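Local structure of NAD-dependent aldehyde dehydrogenase (Burkholderia multivorans, 5UJU) at residues F37-P41 / F153-P158; S82-V86 / H428-A434; T145-M151 / A344-G348. The protein probably oxidises aldehydes to the corresponding carboxylic acids with NAD as cofactor, as a member of the aldehyde dehydrogenase family. All blocks are in the same frame, centred on the assembly; numbering follows the deposited sequence.

Interaction 1. Residues F37-P41 / F153-P158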
loop_
_atom_site.group_PDB
_atom_site.type_symbol
_atom_site.label_atom_id
_atom_site.label_comp_id
_atom_site.label_asym_id
_atom_site.label_seq_id
_atom_site.Cartn_x
_atom_site.Cartn_y
_atom_site.Cartn_z
ATOM N N PHE A 37 19.577 17.825 -10.521
ATOM C CA PHE A 37 19.448 18.102 -11.945
ATOM C C PHE A 37 19.188 19.593 -12.122
ATOM O O PHE A 37 18.188 20.117 -11.621
ATOM C CB PHE A 37 18.335 17.249 -12.556
ATOM C CG PHE A 37 18.528 15.746 -12.347
ATOM C CD1 PHE A 37 19.625 15.084 -12.885
ATOM C CD2 PHE A 37 17.596 15.007 -11.621
ATOM C CE1 PHE A 37 19.805 13.705 -12.695
ATOM C CE2 PHE A 37 17.758 13.630 -11.425
ATOM C CZ PHE A 37 18.861 12.976 -11.962
ATOM N N ALA A 38 20.105 20.272 -12.805
ATOM C CA ALA A 38 20.018 21.719 -12.968
ATOM C C ALA A 38 18.793 22.088 -13.789
ATOM O O ALA A 38 18.666 21.681 -14.949
ATOM C CB ALA A 38 21.284 22.256 -13.628
ATOM N N GLU A 39 17.884 22.858 -13.186
ATOM C CA GLU A 39 16.652 23.211 -13.875
ATOM C C GLU A 39 16.853 24.313 -14.910
ATOM O O GLU A 39 16.005 24.466 -15.797
ATOM C CB GLU A 39 15.585 23.631 -12.863
ATOM C CG GLU A 39 15.924 24.908 -12.143
ATOM C CD GLU A 39 14.784 25.395 -11.271
ATOM O OE1 GLU A 39 13.813 24.635 -11.055
ATOM O OE2 GLU A 39 14.842 26.558 -10.838
ATOM N N MET A 40 17.942 25.085 -14.823
ATOM C CA MET A 40 18.069 26.075 -15.890
ATOM C C MET A 40 18.792 25.476 -17.096
ATOM O O MET A 40 19.787 24.762 -16.930
ATOM C CB MET A 40 18.824 27.305 -15.412
ATOM C CG MET A 40 18.113 28.057 -14.293
ATOM S SD MET A 40 16.435 28.561 -14.734
ATOM C CE MET A 40 16.744 29.688 -16.100
ATOM N N PRO A 41 18.291 25.743 -18.321
ATOM C CA PRO A 41 18.937 25.239 -19.553
ATOM C C PRO A 41 20.191 26.034 -19.913
ATOM O O PRO A 41 20.318 26.596 -21.007
ATOM C CB PRO A 41 17.817 25.393 -20.592
ATOM C CG PRO A 41 17.051 26.604 -20.124
ATOM C CD PRO A 41 17.090 26.549 -18.614
ATOM N N PHE A 153 11.178 22.198 -20.950
ATOM C CA PHE A 153 12.482 21.767 -20.454
ATOM C C PHE A 153 12.424 21.406 -18.970
ATOM O O PHE A 153 12.798 20.301 -18.573
ATOM C CB PHE A 153 13.513 22.871 -20.700
ATOM C CG PHE A 153 14.899 22.514 -20.243
ATOM C CD1 PHE A 153 15.774 21.831 -21.090
ATOM C CD2 PHE A 153 15.329 22.853 -18.969
ATOM C CE1 PHE A 153 17.052 21.490 -20.669
ATOM C CE2 PHE A 153 16.609 22.515 -18.541
ATOM C CZ PHE A 153 17.472 21.827 -19.391
ATOM N N GLN A 154 11.952 22.329 -18.133
ATOM C CA GLN A 154 11.951 22.086 -16.694
ATOM C C GLN A 154 10.998 20.959 -16.323
ATOM O O GLN A 154 11.401 19.963 -15.711
ATOM C CB GLN A 154 11.583 23.361 -15.947
ATOM C CG GLN A 154 12.529 24.496 -16.184
ATOM C CD GLN A 154 12.368 25.589 -15.145
ATOM O OE1 GLN A 154 11.346 25.660 -14.458
ATOM N NE2 GLN A 154 13.387 26.433 -15.011
ATOM N N ALA A 155 9.725 21.094 -16.699
ATOM C CA ALA A 155 8.745 20.079 -16.328
ATOM C C ALA A 155 8.982 18.761 -17.053
ATOM O O ALA A 155 8.719 17.693 -16.493
ATOM C CB ALA A 155 7.328 20.594 -16.599
ATOM N N GLY A 156 9.469 18.797 -18.293
ATOM C CA GLY A 156 9.684 17.551 -19.001
ATOM C C GLY A 156 11.018 16.907 -18.690
ATOM O O GLY A 156 11.141 15.682 -18.760
ATOM N N GLY A 157 12.021 17.707 -18.316
ATOM C CA GLY A 157 13.354 17.204 -18.071
ATOM C C GLY A 157 13.692 17.184 -16.591
ATOM O O GLY A 157 13.185 16.358 -15.834
ATOM N N PRO A 158 14.543 18.119 -16.154
ATOM C CA PRO A 158 15.025 18.108 -14.754
ATOM C C PRO A 158 13.977 17.893 -13.669
ATOM O O PRO A 158 14.217 17.089 -12.762
ATOM C CB PRO A 158 15.684 19.488 -14.632
ATOM C CG PRO A 158 16.213 19.748 -15.990
ATOM C CD PRO A 158 15.267 19.097 -16.977
#
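Pro-41 lays its CB over the ring of Phe-153, 3.7 Å from the ring centroid and only 10° off the normal, a CH-pi contact close to the centre of the face. On the opposite face the ring meets Pro-158 CD, shifted toward the rim, so two prolines sandwich the phenylalanine. Its edge is used as well: Glu-39 O lies in the ring plane, 3.4 Å from Phe-153 CE2. With CG anti to the backbone N (chi1 -179°), Phe-153 reaches from its helix into the bend of the 37-41 loop.

That same carbonyl is also approached by the amide of Gln-154, whose NE2 donates a weak bond to Glu-39 O at 3.4 Å and an N-H...O angle of 132°. Met-40 runs alongside this glutamine and brings SD to 3.7 Å from its NE2. Farther up the loop, Pro-158 presses its CG against Ala-38 O at 3.3 Å, while its CB meets Phe-37 CB at 4.0 Å. The Phe-37 ring then turns off toward helices 97-132 and 158-175.

Several neighbours hold this first shell. Ala-38 O accepts a hydrogen bond from Tyr-46 OH, and Phe-135 of helix 134-145 meets the Phe-153 ring. The carboxylate of Glu-39 is bonded to His-159 and also forms a salt bridge with Lys-186 of the second subunit, linking this loop to the dimer interface.

Gly-157 ends helix 149-156, its N donating to Phe-153 O at 2.7 Å, and is the N-cap of helix 158-175. With Pro-158 in the first turn that follows, the arrangement is the junction between these two helices, held against an N-terminal loop in an aldehyde dehydrogenase fold.

Interaction 2. Residues S82-V86 / H428-A434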
loop_
_atom_site.group_PDB
_atom_site.type_symbol
_atom_site.label_atom_id
_atom_site.label_comp_id
_atom_site.label_asym_id
_atom_site.label_seq_id
_atom_site.Cartn_x
_atom_site.Cartn_y
_atom_site.Cartn_z
ATOM N N SER A 82 1.493 18.492 -33.366
ATOM C CA SER A 82 2.081 19.534 -32.534
ATOM C C SER A 82 1.067 20.649 -32.277
ATOM O O SER A 82 0.508 21.198 -33.230
ATOM C CB SER A 82 3.299 20.122 -33.219
ATOM O OG SER A 82 3.721 21.295 -32.551
ATOM N N PRO A 83 0.820 21.026 -31.017
ATOM C CA PRO A 83 -0.037 22.201 -30.776
ATOM C C PRO A 83 0.516 23.473 -31.388
ATOM O O PRO A 83 -0.235 24.442 -31.551
ATOM C CB PRO A 83 -0.103 22.283 -29.241
ATOM C CG PRO A 83 0.093 20.855 -28.793
ATOM C CD PRO A 83 1.128 20.309 -29.765
ATOM N N TYR A 84 1.796 23.494 -31.759
ATOM C CA TYR A 84 2.386 24.643 -32.422
ATOM C C TYR A 84 2.254 24.592 -33.939
ATOM O O TYR A 84 2.684 25.532 -34.621
ATOM C CB TYR A 84 3.849 24.789 -31.997
ATOM C CG TYR A 84 3.962 25.248 -30.558
ATOM C CD1 TYR A 84 3.773 26.586 -30.229
ATOM C CD2 TYR A 84 4.199 24.345 -29.520
ATOM C CE1 TYR A 84 3.855 27.023 -28.919
ATOM C CE2 TYR A 84 4.288 24.783 -28.185
ATOM C CZ TYR A 84 4.102 26.127 -27.903
ATOM O OH TYR A 84 4.176 26.600 -26.608
ATOM N N GLY A 85 1.634 23.549 -34.481
ATOM C CA GLY A 85 1.366 23.499 -35.902
ATOM C C GLY A 85 2.504 22.974 -36.748
ATOM O O GLY A 85 2.388 22.976 -37.978
ATOM N N VAL A 86 3.596 22.526 -36.132
ATOM C CA VAL A 86 4.715 21.929 -36.853
ATOM C C VAL A 86 4.340 20.510 -37.263
ATOM O O VAL A 86 3.752 19.756 -36.475
ATOM C CB VAL A 86 5.976 21.946 -35.970
ATOM C CG1 VAL A 86 7.096 21.113 -36.592
ATOM C CG2 VAL A 86 6.436 23.372 -35.744
ATOM N N HIS A 428 0.608 33.355 -32.948
ATOM C CA HIS A 428 1.954 33.156 -32.421
ATOM C C HIS A 428 2.958 33.807 -33.361
ATOM O O HIS A 428 2.931 33.536 -34.566
ATOM C CB HIS A 428 2.257 31.664 -32.262
ATOM C CG HIS A 428 3.420 31.382 -31.359
ATOM N ND1 HIS A 428 4.703 31.791 -31.647
ATOM C CD2 HIS A 428 3.489 30.743 -30.168
ATOM C CE1 HIS A 428 5.512 31.420 -30.670
ATOM N NE2 HIS A 428 4.800 30.776 -29.765
ATOM N N PRO A 429 3.866 34.642 -32.859
ATOM C CA PRO A 429 4.784 35.350 -33.768
ATOM C C PRO A 429 5.740 34.430 -34.517
ATOM O O PRO A 429 6.228 34.817 -35.586
ATOM C CB PRO A 429 5.547 36.297 -32.835
ATOM C CG PRO A 429 4.753 36.324 -31.562
ATOM C CD PRO A 429 4.095 34.995 -31.452
ATOM N N ALA A 430 6.024 33.237 -33.993
ATOM C CA ALA A 430 7.000 32.335 -34.601
ATOM C C ALA A 430 6.403 31.070 -35.197
ATOM O O ALA A 430 7.071 30.419 -36.008
ATOM C CB ALA A 430 8.052 31.918 -33.563
ATOM N N PHE A 431 5.166 30.721 -34.847
ATOM C CA PHE A 431 4.524 29.488 -35.304
ATOM C C PHE A 431 3.167 29.850 -35.887
ATOM O O PHE A 431 2.167 29.917 -35.160
ATOM C CB PHE A 431 4.373 28.474 -34.170
ATOM C CG PHE A 431 5.672 27.932 -33.659
ATOM C CD1 PHE A 431 6.359 26.957 -34.376
ATOM C CD2 PHE A 431 6.208 28.375 -32.462
ATOM C CE1 PHE A 431 7.565 26.439 -33.911
ATOM C CE2 PHE A 431 7.417 27.862 -31.994
ATOM C CZ PHE A 431 8.093 26.890 -32.722
ATOM N N PRO A 432 3.095 30.063 -37.205
ATOM C CA PRO A 432 1.855 30.575 -37.814
ATOM C C PRO A 432 0.623 29.737 -37.531
ATOM O O PRO A 432 -0.492 30.272 -37.514
ATOM C CB PRO A 432 2.181 30.572 -39.316
ATOM C CG PRO A 432 3.674 30.604 -39.394
ATOM C CD PRO A 432 4.167 29.849 -38.201
ATOM N N ASP A 433 0.777 28.433 -37.322
ATOM C CA ASP A 433 -0.371 27.555 -37.141
ATOM C C ASP A 433 -0.548 27.097 -35.699
ATOM O O ASP A 433 -1.323 26.171 -35.449
ATOM C CB ASP A 433 -0.251 26.349 -38.073
ATOM C CG ASP A 433 -0.335 26.742 -39.537
ATOM O OD1 ASP A 433 -1.094 27.684 -39.856
ATOM O OD2 ASP A 433 0.370 26.121 -40.362
ATOM N N ALA A 434 0.128 27.730 -34.743
ATOM C CA ALA A 434 -0.029 27.339 -33.352
ATOM C C ALA A 434 -1.445 27.648 -32.863
ATOM O O ALA A 434 -2.103 28.576 -33.343
ATOM C CB ALA A 434 0.986 28.062 -32.475
HETATM O O HOH W 1 3.223 26.830 -37.040
#
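Tyr-84 and Phe-431 both hold CG anti to their own carbonyl carbon (chi1 -71° and -67°), which swings the two rings together from facing loops. Each loop folds as a type I beta turn, Ser-82 to Gly-85 and Phe-431 to Ala-434, and His-428 completes an aromatic cluster between them.

The tyrosine comes in by its base: CB sits over one face of the Phe-431 ring, 4.2 Å from the centroid, in a CH-pi contact. Beyond CB the rings slant across each other with planes 49° apart and touch through Tyr-84 CD1 and Phe-431 CD2. At the ring edge of Tyr-84, His-428 CD2 approaches CE1 to 3.9 Å. The imidazole also takes Phe-431 CD2 over one face, and its rotation is probably held by Ala-430 N, which donates to ND1 within the ring plane.

Val-86 CG2 packs on Phe-431 CE1, and Ala-434 CB lies against Tyr-84 CD1, so the cluster has an aliphatic border. Met-142 of helix 134-145 touches both Tyr-84 and Phe-431. The first turn is itself stiffened by an ST turn, Tyr-84 N donating to Ser-82 OG, a hydroxyl that His-143 also engages.

The two backbones come close too: Ala-434 CA makes a CA-H...O contact with Pro-83 O at 3.4 Å, and Gly-85, at positive phi, brings its CA to 3.9 Å from Asp-433 CB. Within 82-86 and 428-434 no direct hydrogen bond crosses, although Pro-83 bonds the backbone of Arg-435 just beyond; one water donates to Tyr-84 O at 2.8 Å and accepts from Asp-433 N at 2.9 Å.

Interaction 3. Residues T145-M151 / A344-G348. With NA (sodium ion), chain C.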
loop_
_atom_site.group_PDB
_atom_site.type_symbol
_atom_site.label_atom_id
_atom_site.label_comp_id
_atom_site.label_asym_id
_atom_site.label_seq_id
_atom_site.Cartn_x
_atom_site.Cartn_y
_atom_site.Cartn_z
ATOM N N THR A 145 2.744 18.362 -26.088
ATOM C CA THR A 145 1.871 18.888 -25.044
ATOM C C THR A 145 1.493 20.345 -25.254
ATOM O O THR A 145 0.492 20.792 -24.686
ATOM C CB THR A 145 2.541 18.765 -23.673
ATOM O OG1 THR A 145 3.621 19.710 -23.585
ATOM C CG2 THR A 145 3.081 17.355 -23.475
ATOM N N GLY A 146 2.275 21.095 -26.020
ATOM C CA GLY A 146 2.044 22.512 -26.197
ATOM C C GLY A 146 2.692 23.399 -25.159
ATOM O O GLY A 146 2.495 24.627 -25.201
ATOM N N GLN A 147 3.444 22.826 -24.218
ATOM C CA GLN A 147 4.152 23.641 -23.242
ATOM C C GLN A 147 5.183 24.524 -23.934
ATOM O O GLN A 147 5.878 24.090 -24.859
ATOM C CB GLN A 147 4.833 22.755 -22.192
ATOM C CG GLN A 147 3.867 22.237 -21.146
ATOM C CD GLN A 147 4.449 21.169 -20.245
ATOM O OE1 GLN A 147 5.656 20.947 -20.207
ATOM N NE2 GLN A 147 3.584 20.517 -19.487
ATOM N N ALA A 148 5.260 25.780 -23.494
ATOM C CA ALA A 148 6.324 26.668 -23.941
ATOM C C ALA A 148 7.680 26.083 -23.558
ATOM O O ALA A 148 7.800 25.289 -22.622
ATOM C CB ALA A 148 6.162 28.069 -23.335
ATOM N N PHE A 149 8.714 26.482 -24.297
ATOM C CA PHE A 149 9.975 25.743 -24.225
ATOM C C PHE A 149 10.519 25.671 -22.799
ATOM O O PHE A 149 10.956 24.605 -22.345
ATOM C CB PHE A 149 11.026 26.341 -25.153
ATOM C CG PHE A 149 12.340 25.592 -25.094
ATOM C CD1 PHE A 149 13.426 26.110 -24.403
ATOM C CD2 PHE A 149 12.458 24.348 -25.684
ATOM C CE1 PHE A 149 14.623 25.408 -24.334
ATOM C CE2 PHE A 149 13.651 23.635 -25.611
ATOM C CZ PHE A 149 14.735 24.173 -24.938
ATOM N N MET A 150 10.535 26.797 -22.085
ATOM C CA MET A 150 11.139 26.793 -20.755
ATOM C C MET A 150 10.435 25.810 -19.826
ATOM O O MET A 150 11.096 25.051 -19.102
ATOM C CB MET A 150 11.134 28.196 -20.157
ATOM C CG MET A 150 11.848 28.303 -18.813
ATOM S SD MET A 150 13.626 27.946 -18.881
ATOM C CE MET A 150 14.195 29.152 -20.083
ATOM N N MET A 151 9.096 25.791 -19.834
ATOM C CA MET A 151 8.384 24.807 -19.024
ATOM C C MET A 151 8.575 23.394 -19.568
ATOM O O MET A 151 8.681 22.428 -18.802
ATOM C CB MET A 151 6.896 25.143 -18.958
ATOM C CG MET A 151 6.093 24.061 -18.237
ATOM S SD MET A 151 4.326 24.431 -18.092
ATOM C CE MET A 151 4.396 25.787 -16.931
ATOM N N ALA A 344 -2.557 31.780 -15.883
ATOM C CA ALA A 344 -2.007 31.930 -17.226
ATOM C C ALA A 344 -0.992 30.853 -17.603
ATOM O O ALA A 344 -0.879 30.505 -18.786
ATOM C CB ALA A 344 -1.354 33.309 -17.352
ATOM N N LEU A 345 -0.258 30.324 -16.625
ATOM C CA LEU A 345 0.788 29.332 -16.841
ATOM C C LEU A 345 0.274 28.151 -17.653
ATOM O O LEU A 345 -0.610 27.415 -17.204
ATOM C CB LEU A 345 1.291 28.848 -15.483
ATOM C CG LEU A 345 2.594 29.380 -14.908
ATOM C CD1 LEU A 345 2.839 28.655 -13.602
ATOM C CD2 LEU A 345 3.746 29.150 -15.869
ATOM N N TYR A 346 0.817 27.974 -18.852
ATOM C CA TYR A 346 0.431 26.853 -19.710
ATOM C C TYR A 346 -1.087 26.835 -19.940
ATOM O O TYR A 346 -1.700 25.777 -20.102
ATOM C CB TYR A 346 0.952 25.529 -19.116
ATOM C CG TYR A 346 0.778 24.273 -19.970
ATOM C CD1 TYR A 346 0.756 24.328 -21.362
ATOM C CD2 TYR A 346 0.626 23.032 -19.362
ATOM C CE1 TYR A 346 0.586 23.161 -22.125
ATOM C CE2 TYR A 346 0.456 21.888 -20.098
ATOM C CZ TYR A 346 0.435 21.952 -21.472
ATOM O OH TYR A 346 0.263 20.785 -22.168
ATOM N N SER A 347 -1.712 28.020 -19.945
ATOM C CA SER A 347 -3.137 28.159 -20.262
ATOM C C SER A 347 -4.006 27.289 -19.359
ATOM O O SER A 347 -4.990 26.691 -19.802
ATOM C CB SER A 347 -3.427 27.859 -21.736
ATOM O OG SER A 347 -2.726 28.738 -22.602
ATOM N N GLY A 348 -3.655 27.249 -18.075
ATOM C CA GLY A 348 -4.435 26.516 -17.090
ATOM C C GLY A 348 -4.472 25.020 -17.286
ATOM O O GLY A 348 -5.317 24.348 -16.684
HETATM NA NA NA C . -7.585 25.083 -15.362
HETATM O O HOH W 2 -7.591 22.798 -16.570
HETATM O O HOH W 3 -10.059 25.063 -14.995
HETATM O O HOH W 4 -7.342 24.224 -12.917
HETATM O O HOH W 5 -7.806 27.679 -14.513
#
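Tyr-346 sits in the loop that follows helix 332-344, which in aldehyde dehydrogenases leads into the motif bearing the catalytic cysteine; here it plugs into the turn between helices 134-145 and 149-156. Two residues after Tyr-346, Gly-348 O binds a sodium ion at 2.7 Å, together with Gly-458 O and four waters.

Gln-147 lays CG over the centre of the tyrosine ring, 3.4 Å from the centroid, a close CH-pi contact. Its amide stands perpendicular to the ring plane and brings NE2 to 3.5 Å from Tyr-346 CE2. The extended chain of Met-151 (chi1 174°, chi2 178°) places SD 3.7 Å from Tyr-346 CB and obliquely to the ring, 4.8 Å from its centroid, a Met-aromatic contact. A bend at chi3 (-69°) then takes CE to Leu-345 CD2 at 3.6 Å.

At the far end, Tyr-346 OH donates to Thr-145 O at 2.5 Å, from well above the carbonyl plane. Thr-145 OG1 accepts from Gln-147 N in an ST turn and is also bonded to Val-141 O. The phenol satisfies the buried carbonyl of Thr-145 at the end of helix 134-145, and this bond together with the overlying Gln-147 should restrict the ring's movement.

From the N terminus, residues 37-41 reach forward to 153-158, closing the loop of interaction 1. Residues 82-86 depart inside that loop and return only at 428-434, so interaction 2 crosses interaction 1. Interaction 3, joining 145-151 to 344-348, is nested within interaction 2 and also crosses interaction 1. Interactions 1 and 3 touch where Pro-41 CD meets Met-150 SD at 3.7 Å. Interactions 2 and 3 meet through a probable hydrogen bond, Tyr-84 OH to Gly-146 O at 2.9 Å, whereas 1 and 2 stay about 10 Å apart at their nearest atoms. Interaction 1 ties the N-terminal loop to helix 149-156; interaction 3 links that helix to the loop before strand 356-360, and interaction 2 reaches the loop before strand 440-445.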